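Local coordinates for O-phospho-L-seryl-tRNA:Cys-tRNA synthase (Methanocaldococcus jannaschii DSM 2661, PDB 5X6B), which probably converts O-phosphoserine attached to transfer RNA into cysteine, using pyridoxal phosphate, in the indirect route to cysteinyl-tRNA(Cys), at residues 345-350 with 393-398; 234-239 with 315-320; 357-362 with 367-372. All coordinates share one frame; numbering follows the deposited sequence.

Contact 1: 345-350 with 393-398; sequences EHDLIK and SVYGLE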
ATOM      1  N   GLU B 345       0.347  24.430  17.878  1.00 61.16           N
ATOM      2  CA  GLU B 345       1.365  23.412  18.103  1.00 66.90           C
ATOM      3  C   GLU B 345       1.015  22.199  17.247  1.00 50.22           C
ATOM      4  O   GLU B 345       1.460  21.082  17.506  1.00 44.52           O
ATOM      5  CB  GLU B 345       1.464  23.040  19.584  1.00 56.00           C
ATOM      6  CG  GLU B 345       2.631  23.703  20.320  1.00 74.97           C
ATOM      7  CD  GLU B 345       3.990  23.352  19.733  1.00 81.71           C
ATOM      8  OE1 GLU B 345       4.202  22.177  19.360  1.00 85.51           O
ATOM      9  OE2 GLU B 345       4.847  24.258  19.642  1.00 82.89           O
ATOM     10  N   HIS B 346       0.208  22.447  16.219  1.00 43.46           N
ATOM     11  CA  HIS B 346      -0.149  21.441  15.227  1.00 54.61           C
ATOM     12  C   HIS B 346      -0.476  22.153  13.919  1.00 57.02           C
ATOM     13  O   HIS B 346      -0.724  23.356  13.911  1.00 59.27           O
ATOM     14  CB  HIS B 346      -1.334  20.600  15.703  1.00 50.00           C
ATOM     15  CG  HIS B 346      -1.614  19.398  14.850  1.00 45.37           C
ATOM     16  ND1 HIS B 346      -2.551  19.407  13.837  1.00 48.17           N
ATOM     17  CD2 HIS B 346      -1.099  18.148  14.877  1.00 39.17           C
ATOM     18  CE1 HIS B 346      -2.597  18.212  13.276  1.00 50.81           C
ATOM     19  NE2 HIS B 346      -1.729  17.426  13.886  1.00 44.87           N
ATOM     20  N   ASP B 347      -0.487  21.409  12.817  1.00 48.07           N
ATOM     21  CA  ASP B 347      -0.664  22.000  11.489  1.00 44.21           C
ATOM     22  C   ASP B 347      -2.129  22.153  11.072  1.00 50.29           C
ATOM     23  O   ASP B 347      -2.434  22.855  10.108  1.00 53.98           O
ATOM     24  CB  ASP B 347       0.084  21.155  10.464  1.00 48.97           C
ATOM     25  CG  ASP B 347      -0.334  19.700  10.505  1.00 54.79           C
ATOM     26  OD1 ASP B 347      -1.467  19.394  10.083  1.00 52.70           O
ATOM     27  OD2 ASP B 347       0.445  18.863  11.018  1.00 57.67           O
ATOM     28  N   LEU B 348      -3.037  21.499  11.790  1.00 56.36           N
ATOM     29  CA  LEU B 348      -4.452  21.607  11.463  1.00 45.79           C
ATOM     30  C   LEU B 348      -4.979  22.951  11.947  1.00 55.91           C
ATOM     31  O   LEU B 348      -5.019  23.214  13.146  1.00 52.49           O
ATOM     32  CB  LEU B 348      -5.247  20.455  12.088  1.00 51.49           C
ATOM     33  CG  LEU B 348      -6.650  20.124  11.554  1.00 52.45           C
ATOM     34  CD1 LEU B 348      -7.119  18.796  12.126  1.00 59.22           C
ATOM     35  CD2 LEU B 348      -7.685  21.207  11.838  1.00 52.58           C
ATOM     36  N   ILE B 349      -5.403  23.796  11.015  1.00 51.60           N
ATOM     37  CA  ILE B 349      -5.917  25.108  11.376  1.00 45.42           C
ATOM     38  C   ILE B 349      -7.415  25.224  11.132  1.00 58.55           C
ATOM     39  O   ILE B 349      -7.907  24.869  10.060  1.00 56.13           O
ATOM     40  CB  ILE B 349      -5.213  26.228  10.583  1.00 61.97           C
ATOM     41  CG1 ILE B 349      -3.695  26.075  10.649  1.00 53.34           C
ATOM     42  CG2 ILE B 349      -5.631  27.591  11.100  1.00 58.77           C
ATOM     43  CD1 ILE B 349      -2.964  27.041   9.735  1.00 50.83           C
ATOM     44  N   LYS B 350      -8.136  25.733  12.126  1.00 63.85           N
ATOM     45  CA  LYS B 350      -9.540  26.072  11.934  1.00 62.73           C
ATOM     46  C   LYS B 350      -9.763  27.575  12.090  1.00 64.68           C
ATOM     47  O   LYS B 350      -9.585  28.135  13.173  1.00 57.24           O
ATOM     48  CB  LYS B 350     -10.424  25.304  12.912  1.00 65.76           C
ATOM     49  CG  LYS B 350     -11.913  25.510  12.674  1.00 68.69           C
ATOM     50  CD  LYS B 350     -12.743  24.651  13.610  1.00 77.90           C
ATOM     51  CE  LYS B 350     -14.226  24.790  13.333  1.00 67.13           C
ATOM     52  NZ  LYS B 350     -15.032  23.933  14.244  1.00 79.95           N
ATOM     53  N   SER B 393      -4.684  22.673   6.183  1.00 49.94           N
ATOM     54  CA  SER B 393      -3.342  22.383   6.643  1.00 45.00           C
ATOM     55  C   SER B 393      -2.406  22.553   5.457  1.00 49.75           C
ATOM     56  O   SER B 393      -2.763  22.222   4.325  1.00 54.26           O
ATOM     57  CB  SER B 393      -3.255  20.975   7.229  1.00 43.14           C
ATOM     58  OG  SER B 393      -1.955  20.693   7.723  1.00 45.43           O
ATOM     59  N   VAL B 394      -1.225  23.103   5.707  1.00 46.81           N
ATOM     60  CA  VAL B 394      -0.230  23.247   4.653  1.00 44.10           C
ATOM     61  C   VAL B 394       0.936  22.334   4.978  1.00 42.01           C
ATOM     62  O   VAL B 394       2.028  22.480   4.430  1.00 46.53           O
ATOM     63  CB  VAL B 394       0.258  24.707   4.490  1.00 38.34           C
ATOM     64  CG1 VAL B 394      -0.916  25.622   4.159  1.00 33.30           C
ATOM     65  CG2 VAL B 394       1.000  25.187   5.745  1.00 31.00           C
ATOM     66  N   TYR B 395       0.690  21.387   5.877  1.00 38.13           N
ATOM     67  CA  TYR B 395       1.700  20.403   6.229  1.00 41.25           C
ATOM     68  C   TYR B 395       2.249  19.714   4.988  1.00 50.18           C
ATOM     69  O   TYR B 395       1.494  19.316   4.099  1.00 50.03           O
ATOM     70  CB  TYR B 395       1.140  19.353   7.187  1.00 41.91           C
ATOM     71  CG  TYR B 395       2.179  18.339   7.605  1.00 46.76           C
ATOM     72  CD1 TYR B 395       2.971  18.554   8.722  1.00 38.66           C
ATOM     73  CD2 TYR B 395       2.389  17.179   6.866  1.00 49.26           C
ATOM     74  CE1 TYR B 395       3.936  17.642   9.096  1.00 41.40           C
ATOM     75  CE2 TYR B 395       3.353  16.261   7.234  1.00 42.29           C
ATOM     76  CZ  TYR B 395       4.122  16.501   8.349  1.00 40.83           C
ATOM     77  OH  TYR B 395       5.078  15.593   8.729  1.00 48.08           O
ATOM     78  N   GLY B 396       3.568  19.579   4.933  1.00 46.01           N
ATOM     79  CA  GLY B 396       4.203  18.860   3.847  1.00 43.09           C
ATOM     80  C   GLY B 396       4.350  19.656   2.565  1.00 46.28           C
ATOM     81  O   GLY B 396       5.035  19.219   1.641  1.00 42.69           O
ATOM     82  N   LEU B 397       3.710  20.821   2.496  1.00 42.21           N
ATOM     83  CA  LEU B 397       3.857  21.686   1.329  1.00 49.75           C
ATOM     84  C   LEU B 397       5.230  22.357   1.278  1.00 56.00           C
ATOM     85  O   LEU B 397       5.832  22.646   2.316  1.00 47.26           O
ATOM     86  CB  LEU B 397       2.774  22.758   1.312  1.00 40.82           C
ATOM     87  CG  LEU B 397       1.364  22.310   0.949  1.00 53.14           C
ATOM     88  CD1 LEU B 397       0.409  23.498   0.981  1.00 52.13           C
ATOM     89  CD2 LEU B 397       1.361  21.655  -0.415  1.00 61.13           C
ATOM     90  N   GLU B 398       5.721  22.593   0.066  1.00 50.26           N
ATOM     91  CA  GLU B 398       6.903  23.425  -0.125  1.00 58.52           C
ATOM     92  C   GLU B 398       6.551  24.859   0.272  1.00 56.62           C
ATOM     93  O   GLU B 398       5.387  25.264   0.173  1.00 51.18           O
ATOM     94  CB  GLU B 398       7.390  23.371  -1.577  1.00 46.14           C
ATOM     95  CG  GLU B 398       7.706  21.972  -2.100  1.00 45.66           C
ATOM     96  CD  GLU B 398       8.972  21.385  -1.502  1.00 65.81           C
ATOM     97  OE1 GLU B 398       9.961  22.131  -1.356  1.00 85.75           O
ATOM     98  OE2 GLU B 398       8.981  20.176  -1.184  1.00 70.64           O
TER
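The carboxylate oxygen OD1 of D347 is gripped by two groups: the hydroxyl of S393 donates to it, OG to OD1 2.7 Å, and R236, outside the two segments, forms a salt bridge with it through NH2. The serine bond arrives from above the carboxylate plane, 38° out of it. S393 suits the place because its one oxygen does two jobs. While OG gives its hydrogen to D347, it accepts one from the backbone N of Y395, N to OG 3.3 Å, closing an ST turn. Y395 in turn packs beside the acid. With its CG anti to the backbone N (chi1 -178°), the phenol ring lies at the other carboxylate oxygen, CD1 to D347 OD2 3.4 Å, and R236 also makes a cation-pi contact with this ring.

The contact lies where the chain enters strand 349-352 and leaves its antiparallel neighbour 389-392 in the small three-stranded sheet; I349 still shares backbone hydrogen bonding with M392. Beyond S393 the chain reverses in a type II turn from V394 to L397, closed by L397 N to V394 O at 3.1 Å. G396 takes the positive-phi position of that turn, which a residue without a side chain adopts readily. Helix 399-415 follows, with E398 as its N-cap residue.

On the other segment H346 lies next to the acid, D347 OD2 standing 3.8 Å above its ring plane near the rim. The imidazole is fixed at both nitrogens: ND1 accepts from the backbone N of L348 at 3.0 Å, and NE2 bonds to the carbonyl of Y232.

Contact 2: 234-239 with 315-320; sequences VGRMPV and KKWDEE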
ATOM      1  N   VAL B 234       1.440  10.764  15.754  1.00 53.20           N
ATOM      2  CA  VAL B 234       2.501   9.829  15.386  1.00 49.68           C
ATOM      3  C   VAL B 234       2.788   9.934  13.897  1.00 59.20           C
ATOM      4  O   VAL B 234       1.903   9.730  13.065  1.00 57.60           O
ATOM      5  CB  VAL B 234       2.148   8.375  15.754  1.00 52.16           C
ATOM      6  CG1 VAL B 234       3.030   7.407  15.001  1.00 46.70           C
ATOM      7  CG2 VAL B 234       2.316   8.161  17.246  1.00 47.34           C
ATOM      8  N   GLY B 235       4.030  10.277  13.573  1.00 60.72           N
ATOM      9  CA  GLY B 235       4.427  10.480  12.193  1.00 56.99           C
ATOM     10  C   GLY B 235       4.537  11.946  11.811  1.00 53.06           C
ATOM     11  O   GLY B 235       5.018  12.262  10.725  1.00 55.73           O
ATOM     12  N   ARG B 236       4.082  12.836  12.692  1.00 46.73           N
ATOM     13  CA  ARG B 236       4.265  14.278  12.504  1.00 47.29           C
ATOM     14  C   ARG B 236       5.237  14.831  13.536  1.00 60.42           C
ATOM     15  O   ARG B 236       6.234  15.471  13.193  1.00 60.03           O
ATOM     16  CB  ARG B 236       2.938  15.029  12.606  1.00 47.79           C
ATOM     17  CG  ARG B 236       1.915  14.591  11.599  1.00 48.49           C
ATOM     18  CD  ARG B 236       0.736  15.546  11.474  1.00 34.29           C
ATOM     19  NE  ARG B 236      -0.232  14.977  10.538  1.00 50.37           N
ATOM     20  CZ  ARG B 236      -1.134  15.678   9.861  1.00 43.33           C
ATOM     21  NH1 ARG B 236      -1.966  15.065   9.031  1.00 54.10           N
ATOM     22  NH2 ARG B 236      -1.194  16.987  10.002  1.00 55.13           N
ATOM     23  N   MET B 237       4.921  14.589  14.803  1.00 63.46           N
ATOM     24  CA  MET B 237       5.771  15.000  15.911  1.00 61.92           C
ATOM     25  C   MET B 237       6.243  13.758  16.655  1.00 54.61           C
ATOM     26  O   MET B 237       5.617  12.707  16.562  1.00 54.97           O
ATOM     27  CB  MET B 237       5.018  15.944  16.850  1.00 56.49           C
ATOM     28  CG  MET B 237       3.927  15.265  17.652  1.00 48.62           C
ATOM     29  SD  MET B 237       2.959  16.430  18.630  1.00 60.80           S
ATOM     30  CE  MET B 237       1.932  17.199  17.383  1.00 45.55           C
ATOM     31  N   PRO B 238       7.366  13.865  17.378  1.00 56.33           N
ATOM     32  CA  PRO B 238       7.834  12.724  18.174  1.00 49.68           C
ATOM     33  C   PRO B 238       6.889  12.400  19.330  1.00 61.29           C
ATOM     34  O   PRO B 238       6.271  13.303  19.893  1.00 58.95           O
ATOM     35  CB  PRO B 238       9.201  13.188  18.689  1.00 54.06           C
ATOM     36  CG  PRO B 238       9.178  14.673  18.576  1.00 52.18           C
ATOM     37  CD  PRO B 238       8.324  14.982  17.393  1.00 49.86           C
ATOM     38  N   VAL B 239       6.767  11.118  19.665  1.00 61.17           N
ATOM     39  CA  VAL B 239       5.867  10.679  20.726  1.00 52.31           C
ATOM     40  C   VAL B 239       6.503   9.586  21.577  1.00 55.49           C
ATOM     41  O   VAL B 239       6.907   8.547  21.061  1.00 65.11           O
ATOM     42  CB  VAL B 239       4.532  10.153  20.162  1.00 55.58           C
ATOM     43  CG1 VAL B 239       3.720   9.486  21.263  1.00 58.58           C
ATOM     44  CG2 VAL B 239       3.729  11.280  19.523  1.00 54.32           C
ATOM     45  N   LYS B 315      11.636  14.847  13.086  1.00 57.26           N
ATOM     46  CA  LYS B 315      12.762  15.631  13.586  1.00 54.22           C
ATOM     47  C   LYS B 315      12.688  17.066  13.069  1.00 57.48           C
ATOM     48  O   LYS B 315      13.401  17.944  13.551  1.00 73.02           O
ATOM     49  CB  LYS B 315      14.095  14.998  13.178  1.00 53.89           C
ATOM     50  CG  LYS B 315      14.366  13.638  13.810  1.00 67.19           C
ATOM     51  CD  LYS B 315      15.692  13.047  13.327  1.00 74.19           C
ATOM     52  CE  LYS B 315      15.954  11.685  13.961  1.00 76.29           C
ATOM     53  NZ  LYS B 315      17.175  11.026  13.420  1.00 73.89           N
ATOM     54  N   LYS B 316      11.823  17.295  12.088  1.00 56.72           N
ATOM     55  CA  LYS B 316      11.690  18.606  11.463  1.00 54.73           C
ATOM     56  C   LYS B 316      10.285  19.148  11.635  1.00 52.47           C
ATOM     57  O   LYS B 316       9.818  19.967  10.841  1.00 57.27           O
ATOM     58  CB  LYS B 316      12.047  18.533   9.979  1.00 49.82           C
ATOM     59  CG  LYS B 316      13.480  18.120   9.724  1.00 48.43           C
ATOM     60  CD  LYS B 316      13.762  18.057   8.239  1.00 79.12           C
ATOM     61  CE  LYS B 316      15.224  17.756   7.964  1.00 75.93           C
ATOM     62  NZ  LYS B 316      15.471  17.581   6.505  1.00 79.33           N
ATOM     63  N   TRP B 317       9.623  18.689  12.689  1.00 52.44           N
ATOM     64  CA  TRP B 317       8.257  19.089  12.993  1.00 48.17           C
ATOM     65  C   TRP B 317       8.131  20.598  13.203  1.00 54.38           C
ATOM     66  O   TRP B 317       7.079  21.190  12.926  1.00 57.73           O
ATOM     67  CB  TRP B 317       7.771  18.323  14.226  1.00 49.69           C
ATOM     68  CG  TRP B 317       6.476  18.798  14.805  1.00 51.71           C
ATOM     69  CD1 TRP B 317       6.277  19.291  16.063  1.00 53.16           C
ATOM     70  CD2 TRP B 317       5.199  18.819  14.161  1.00 54.25           C
ATOM     71  NE1 TRP B 317       4.956  19.616  16.241  1.00 57.73           N
ATOM     72  CE2 TRP B 317       4.270  19.336  15.090  1.00 52.80           C
ATOM     73  CE3 TRP B 317       4.747  18.449  12.891  1.00 47.33           C
ATOM     74  CZ2 TRP B 317       2.921  19.498  14.788  1.00 41.76           C
ATOM     75  CZ3 TRP B 317       3.404  18.609  12.592  1.00 43.28           C
ATOM     76  CH2 TRP B 317       2.507  19.129  13.538  1.00 44.80           C
ATOM     77  N   ASP B 318       9.203  21.225  13.681  1.00 38.15           N
ATOM     78  CA  ASP B 318       9.173  22.663  13.935  1.00 54.61           C
ATOM     79  C   ASP B 318       9.055  23.461  12.637  1.00 53.86           C
ATOM     80  O   ASP B 318       8.435  24.524  12.610  1.00 54.45           O
ATOM     81  CB  ASP B 318      10.410  23.098  14.720  1.00 39.07           C
ATOM     82  CG  ASP B 318      10.342  22.699  16.189  1.00 81.88           C
ATOM     83  OD1 ASP B 318       9.222  22.521  16.719  1.00 84.98           O
ATOM     84  OD2 ASP B 318      11.413  22.561  16.817  1.00 92.40           O
ATOM     85  N   GLU B 319       9.632  22.939  11.560  1.00 49.64           N
ATOM     86  CA  GLU B 319       9.564  23.613  10.269  1.00 49.02           C
ATOM     87  C   GLU B 319       8.135  23.649   9.728  1.00 52.95           C
ATOM     88  O   GLU B 319       7.728  24.622   9.093  1.00 61.42           O
ATOM     89  CB  GLU B 319      10.502  22.937   9.272  1.00 47.94           C
ATOM     90  CG  GLU B 319      11.955  22.945   9.731  1.00 72.73           C
ATOM     91  CD  GLU B 319      12.878  22.153   8.823  1.00 85.10           C
ATOM     92  OE1 GLU B 319      12.385  21.552   7.843  1.00 87.34           O
ATOM     93  OE2 GLU B 319      14.096  22.115   9.103  1.00 90.60           O
ATOM     94  N   GLU B 320       7.369  22.596   9.994  1.00 55.25           N
ATOM     95  CA  GLU B 320       5.980  22.542   9.547  1.00 49.31           C
ATOM     96  C   GLU B 320       5.106  23.459  10.405  1.00 57.25           C
ATOM     97  O   GLU B 320       4.137  24.044   9.913  1.00 46.76           O
ATOM     98  CB  GLU B 320       5.453  21.105   9.591  1.00 42.24           C
ATOM     99  CG  GLU B 320       6.343  20.091   8.889  1.00 47.86           C
ATOM    100  CD  GLU B 320       6.407  20.297   7.383  1.00 56.55           C
ATOM    101  OE1 GLU B 320       5.374  20.666   6.775  1.00 46.76           O
ATOM    102  OE2 GLU B 320       7.498  20.090   6.808  1.00 54.45           O
TER
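M237 lies against the indole of W317, the two side chains running alongside each other in the same direction. The methionine CB sits over one face of the tryptophan, 3.6 Å from the centroid of the five-membered ring and only 7° off its normal, a clear CH-pi contact. From there the chain bends at its last torsion (chi3 75°), which brings the methyl back to the benzene part of the indole, M237 CE to W317 CZ2 3.6 Å. The sulfur stands farther off and obliquely, SD 5.0 Å from the same five-membered centroid, a loose Met-aromatic contact. A flexible thioether can follow the broad indole in this way. R236 adds its aliphatic root, with CB 3.6 Å from W317 CZ3, while its carbonyl O packs obliquely against CE3.

The rest of R236 runs extended from CG to NE and carries the guanidinium away from the indole. There NE bonds to S256 OG, NH1 to the carbonyls of P60 and of the modified lysine at position 255, which bears the cofactor, and NH2 turns to D347. With donors at NE, NH1 and NH2, an arginine can satisfy several acceptors in this buried place.

W317 lies at the N-terminal end of helix 317-331, just after helix 307-314, and presses on the loop that joins strands 226-229 and 248-252, parallel neighbours in the seven-stranded sheet characteristic of fold-type I pyridoxal-phosphate enzymes.

Contact 3: 357-362 with 367-372; sequences DEIAKK and GFFFYD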
ATOM      1  N   ASP B 357     -18.659  34.815   4.677  1.00 82.10           N
ATOM      2  CA  ASP B 357     -20.120  34.947   4.769  1.00 87.51           C
ATOM      3  C   ASP B 357     -20.547  36.238   4.109  1.00 86.43           C
ATOM      4  O   ASP B 357     -21.498  36.288   3.318  1.00 76.78           O
ATOM      5  CB  ASP B 357     -20.584  34.972   6.224  1.00 86.82           C
ATOM      6  CG  ASP B 357     -20.614  33.614   6.853  1.00 93.06           C
ATOM      7  OD1 ASP B 357     -20.781  32.609   6.125  1.00 97.42           O
ATOM      8  OD2 ASP B 357     -20.460  33.567   8.092  1.00 93.24           O
ATOM      9  N   GLU B 358     -19.819  37.291   4.468  1.00 78.51           N
ATOM     10  CA  GLU B 358     -20.101  38.625   3.984  1.00 76.04           C
ATOM     11  C   GLU B 358     -20.048  38.647   2.475  1.00 88.45           C
ATOM     12  O   GLU B 358     -20.764  39.406   1.850  1.00104.62           O
ATOM     13  CB  GLU B 358     -19.115  39.642   4.556  1.00 81.36           C
ATOM     14  CG  GLU B 358     -19.072  39.710   6.069  1.00 89.62           C
ATOM     15  CD  GLU B 358     -17.980  40.637   6.558  1.00102.88           C
ATOM     16  OE1 GLU B 358     -17.285  41.228   5.702  1.00 91.93           O
ATOM     17  OE2 GLU B 358     -17.813  40.770   7.789  1.00114.47           O
ATOM     18  N   ILE B 359     -19.209  37.807   1.883  1.00 84.07           N
ATOM     19  CA  ILE B 359     -19.106  37.779   0.434  1.00 81.17           C
ATOM     20  C   ILE B 359     -20.132  36.822  -0.170  1.00 83.79           C
ATOM     21  O   ILE B 359     -20.718  37.114  -1.213  1.00 88.41           O
ATOM     22  CB  ILE B 359     -17.693  37.384  -0.020  1.00 74.21           C
ATOM     23  CG1 ILE B 359     -16.674  38.374   0.538  1.00 66.45           C
ATOM     24  CG2 ILE B 359     -17.612  37.371  -1.534  1.00 78.62           C
ATOM     25  CD1 ILE B 359     -15.241  37.939   0.364  1.00 78.45           C
ATOM     26  N   ALA B 360     -20.358  35.695   0.498  1.00 75.38           N
ATOM     27  CA  ALA B 360     -21.269  34.668  -0.002  1.00 83.28           C
ATOM     28  C   ALA B 360     -22.687  35.195  -0.186  1.00 88.51           C
ATOM     29  O   ALA B 360     -23.345  34.896  -1.183  1.00 96.60           O
ATOM     30  CB  ALA B 360     -21.276  33.469   0.934  1.00 79.73           C
ATOM     31  N   LYS B 361     -23.151  35.987   0.776  1.00 88.55           N
ATOM     32  CA  LYS B 361     -24.506  36.524   0.739  1.00 81.41           C
ATOM     33  C   LYS B 361     -24.718  37.536  -0.386  1.00 85.50           C
ATOM     34  O   LYS B 361     -25.847  37.946  -0.644  1.00 89.93           O
ATOM     35  CB  LYS B 361     -24.858  37.178   2.076  1.00 84.01           C
ATOM     36  CG  LYS B 361     -25.106  36.203   3.214  1.00 88.87           C
ATOM     37  CD  LYS B 361     -25.607  36.933   4.454  1.00 93.00           C
ATOM     38  CE  LYS B 361     -26.376  36.003   5.383  1.00107.29           C
ATOM     39  NZ  LYS B 361     -27.591  36.642   5.971  1.00 99.12           N
ATOM     40  N   LYS B 362     -23.642  37.945  -1.050  1.00 90.25           N
ATOM     41  CA  LYS B 362     -23.747  38.963  -2.093  1.00 88.80           C
ATOM     42  C   LYS B 362     -23.333  38.441  -3.466  1.00 95.39           C
ATOM     43  O   LYS B 362     -23.509  39.126  -4.472  1.00104.21           O
ATOM     44  CB  LYS B 362     -22.904  40.188  -1.727  1.00 89.35           C
ATOM     45  CG  LYS B 362     -22.584  40.291  -0.252  1.00102.59           C
ATOM     46  CD  LYS B 362     -23.623  41.070   0.547  1.00112.14           C
ATOM     47  CE  LYS B 362     -23.237  41.133   2.024  1.00 99.00           C
ATOM     48  NZ  LYS B 362     -22.056  42.008   2.288  1.00 86.17           N
ATOM     49  N   GLY B 367     -21.890  31.202  -1.569  1.00 74.15           N
ATOM     50  CA  GLY B 367     -21.291  30.259  -0.641  1.00 75.47           C
ATOM     51  C   GLY B 367     -20.474  29.173  -1.310  1.00 81.96           C
ATOM     52  O   GLY B 367     -19.612  28.558  -0.680  1.00 95.84           O
ATOM     53  N   PHE B 368     -20.751  28.921  -2.583  1.00 82.50           N
ATOM     54  CA  PHE B 368     -19.903  28.039  -3.375  1.00 84.43           C
ATOM     55  C   PHE B 368     -18.750  28.839  -3.960  1.00 81.88           C
ATOM     56  O   PHE B 368     -17.773  28.270  -4.453  1.00 90.85           O
ATOM     57  CB  PHE B 368     -20.696  27.366  -4.498  1.00 80.64           C
ATOM     58  CG  PHE B 368     -21.564  26.232  -4.038  1.00 86.96           C
ATOM     59  CD1 PHE B 368     -21.312  25.590  -2.840  1.00 89.49           C
ATOM     60  CD2 PHE B 368     -22.632  25.806  -4.809  1.00 94.03           C
ATOM     61  CE1 PHE B 368     -22.113  24.544  -2.414  1.00 91.30           C
ATOM     62  CE2 PHE B 368     -23.435  24.763  -4.391  1.00 97.99           C
ATOM     63  CZ  PHE B 368     -23.175  24.132  -3.190  1.00 90.67           C
ATOM     64  N   PHE B 369     -18.879  30.163  -3.895  1.00 65.50           N
ATOM     65  CA  PHE B 369     -17.951  31.079  -4.549  1.00 77.22           C
ATOM     66  C   PHE B 369     -16.501  30.820  -4.152  1.00 73.93           C
ATOM     67  O   PHE B 369     -15.604  30.866  -4.988  1.00 73.81           O
ATOM     68  CB  PHE B 369     -18.325  32.530  -4.230  1.00 67.56           C
ATOM     69  CG  PHE B 369     -17.732  33.042  -2.948  1.00 65.55           C
ATOM     70  CD1 PHE B 369     -16.582  33.819  -2.959  1.00 76.15           C
ATOM     71  CD2 PHE B 369     -18.307  32.725  -1.729  1.00 73.42           C
ATOM     72  CE1 PHE B 369     -16.024  34.278  -1.780  1.00 67.00           C
ATOM     73  CE2 PHE B 369     -17.756  33.184  -0.546  1.00 72.58           C
ATOM     74  CZ  PHE B 369     -16.615  33.963  -0.572  1.00 76.04           C
ATOM     75  N   PHE B 370     -16.283  30.538  -2.872  1.00 70.53           N
ATOM     76  CA  PHE B 370     -14.940  30.367  -2.350  1.00 67.24           C
ATOM     77  C   PHE B 370     -14.324  29.100  -2.925  1.00 72.34           C
ATOM     78  O   PHE B 370     -13.173  29.101  -3.367  1.00 73.66           O
ATOM     79  CB  PHE B 370     -14.963  30.326  -0.821  1.00 55.48           C
ATOM     80  CG  PHE B 370     -13.605  30.400  -0.190  1.00 63.01           C
ATOM     81  CD1 PHE B 370     -12.823  31.536  -0.330  1.00 64.03           C
ATOM     82  CD2 PHE B 370     -13.114  29.343   0.560  1.00 63.67           C
ATOM     83  CE1 PHE B 370     -11.569  31.610   0.252  1.00 55.65           C
ATOM     84  CE2 PHE B 370     -11.864  29.411   1.149  1.00 58.74           C
ATOM     85  CZ  PHE B 370     -11.090  30.548   0.995  1.00 53.56           C
ATOM     86  N   TYR B 371     -15.108  28.028  -2.941  1.00 61.78           N
ATOM     87  CA  TYR B 371     -14.669  26.765  -3.521  1.00 70.34           C
ATOM     88  C   TYR B 371     -14.337  26.917  -5.003  1.00 70.13           C
ATOM     89  O   TYR B 371     -13.359  26.354  -5.490  1.00 60.16           O
ATOM     90  CB  TYR B 371     -15.745  25.697  -3.330  1.00 62.52           C
ATOM     91  CG  TYR B 371     -15.398  24.346  -3.913  1.00 68.62           C
ATOM     92  CD1 TYR B 371     -14.702  23.405  -3.166  1.00 57.59           C
ATOM     93  CD2 TYR B 371     -15.776  24.008  -5.210  1.00 64.19           C
ATOM     94  CE1 TYR B 371     -14.388  22.166  -3.694  1.00 65.37           C
ATOM     95  CE2 TYR B 371     -15.465  22.775  -5.746  1.00 59.81           C
ATOM     96  CZ  TYR B 371     -14.774  21.857  -4.983  1.00 68.49           C
ATOM     97  OH  TYR B 371     -14.465  20.626  -5.512  1.00 83.64           O
ATOM     98  N   ASP B 372     -15.156  27.682  -5.717  1.00 64.10           N
ATOM     99  CA  ASP B 372     -14.974  27.849  -7.150  1.00 68.85           C
ATOM    100  C   ASP B 372     -13.790  28.768  -7.439  1.00 77.47           C
ATOM    101  O   ASP B 372     -13.052  28.562  -8.408  1.00 79.72           O
ATOM    102  CB  ASP B 372     -16.252  28.392  -7.795  1.00 76.36           C
ATOM    103  CG  ASP B 372     -16.178  28.412  -9.314  1.00103.23           C
ATOM    104  OD1 ASP B 372     -16.193  27.320  -9.925  1.00108.82           O
ATOM    105  OD2 ASP B 372     -16.113  29.516  -9.897  1.00 96.58           O
TER
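This is apolar packing between two consecutive short helices, 354-360 and 369-375, with its centre about 29 Å from the centre of the chain. F369 is the main piece. Its CG stands between its own backbone N and carbonyl carbon (chi1 86°), which swings the phenyl ring back toward the preceding helix. I359 meets the ring over a face: CG2 lies 3.9 Å from the ring centroid, 28° off the normal, in a CH-pi contact whose nearest atoms are I359 CG2 and F369 CE1 at 3.5 Å. The opposite face is covered from within its own helix by F370 CB, 3.9 Å above the ring centre, so the phenyl is sandwiched between aliphatic groups. A branched isoleucine offers a methyl well placed for such a flat partner.

The two helices form a helix-loop-helix unit that follows strand 349-352 of the small antiparallel sheet. The connection folds back closely, and A360 and G367 are the nearest backbone pair, CA to CA 4.5 Å. Small residues fit here: the methyl of A360 rests on the backbone of G367, CB to N 3.4 Å, and also touches F369 CE2 at 3.8 Å. G367 has a positive phi of 95°, a backbone shape that glycine, lacking a side chain, takes easily. Farther along, D372 forms a salt bridge with R365 of the connecting loop, while L356, one turn before A360, also touches F369.

All three contacts are made by buried residues, but they differ in place and chemistry. Contacts 1 and 2 adjoin, their centres about 11 Å apart, and share an interior polar network: R236 of contact 2 ties into contact 1, G396 N probably bonds to E320 OE1, and W317 packs on D347. Together they join the loop beside the seven-stranded sheet, the start of helix 317-331 and the loops of the small sheet. Contact 3 lies within the chain loop that contact 1 closes, yet touches neither of the others. Peripheral, and about 24 Å from contact 1 between centres, it relies on hydrocarbon and ring packing without cross-segment hydrogen bonds.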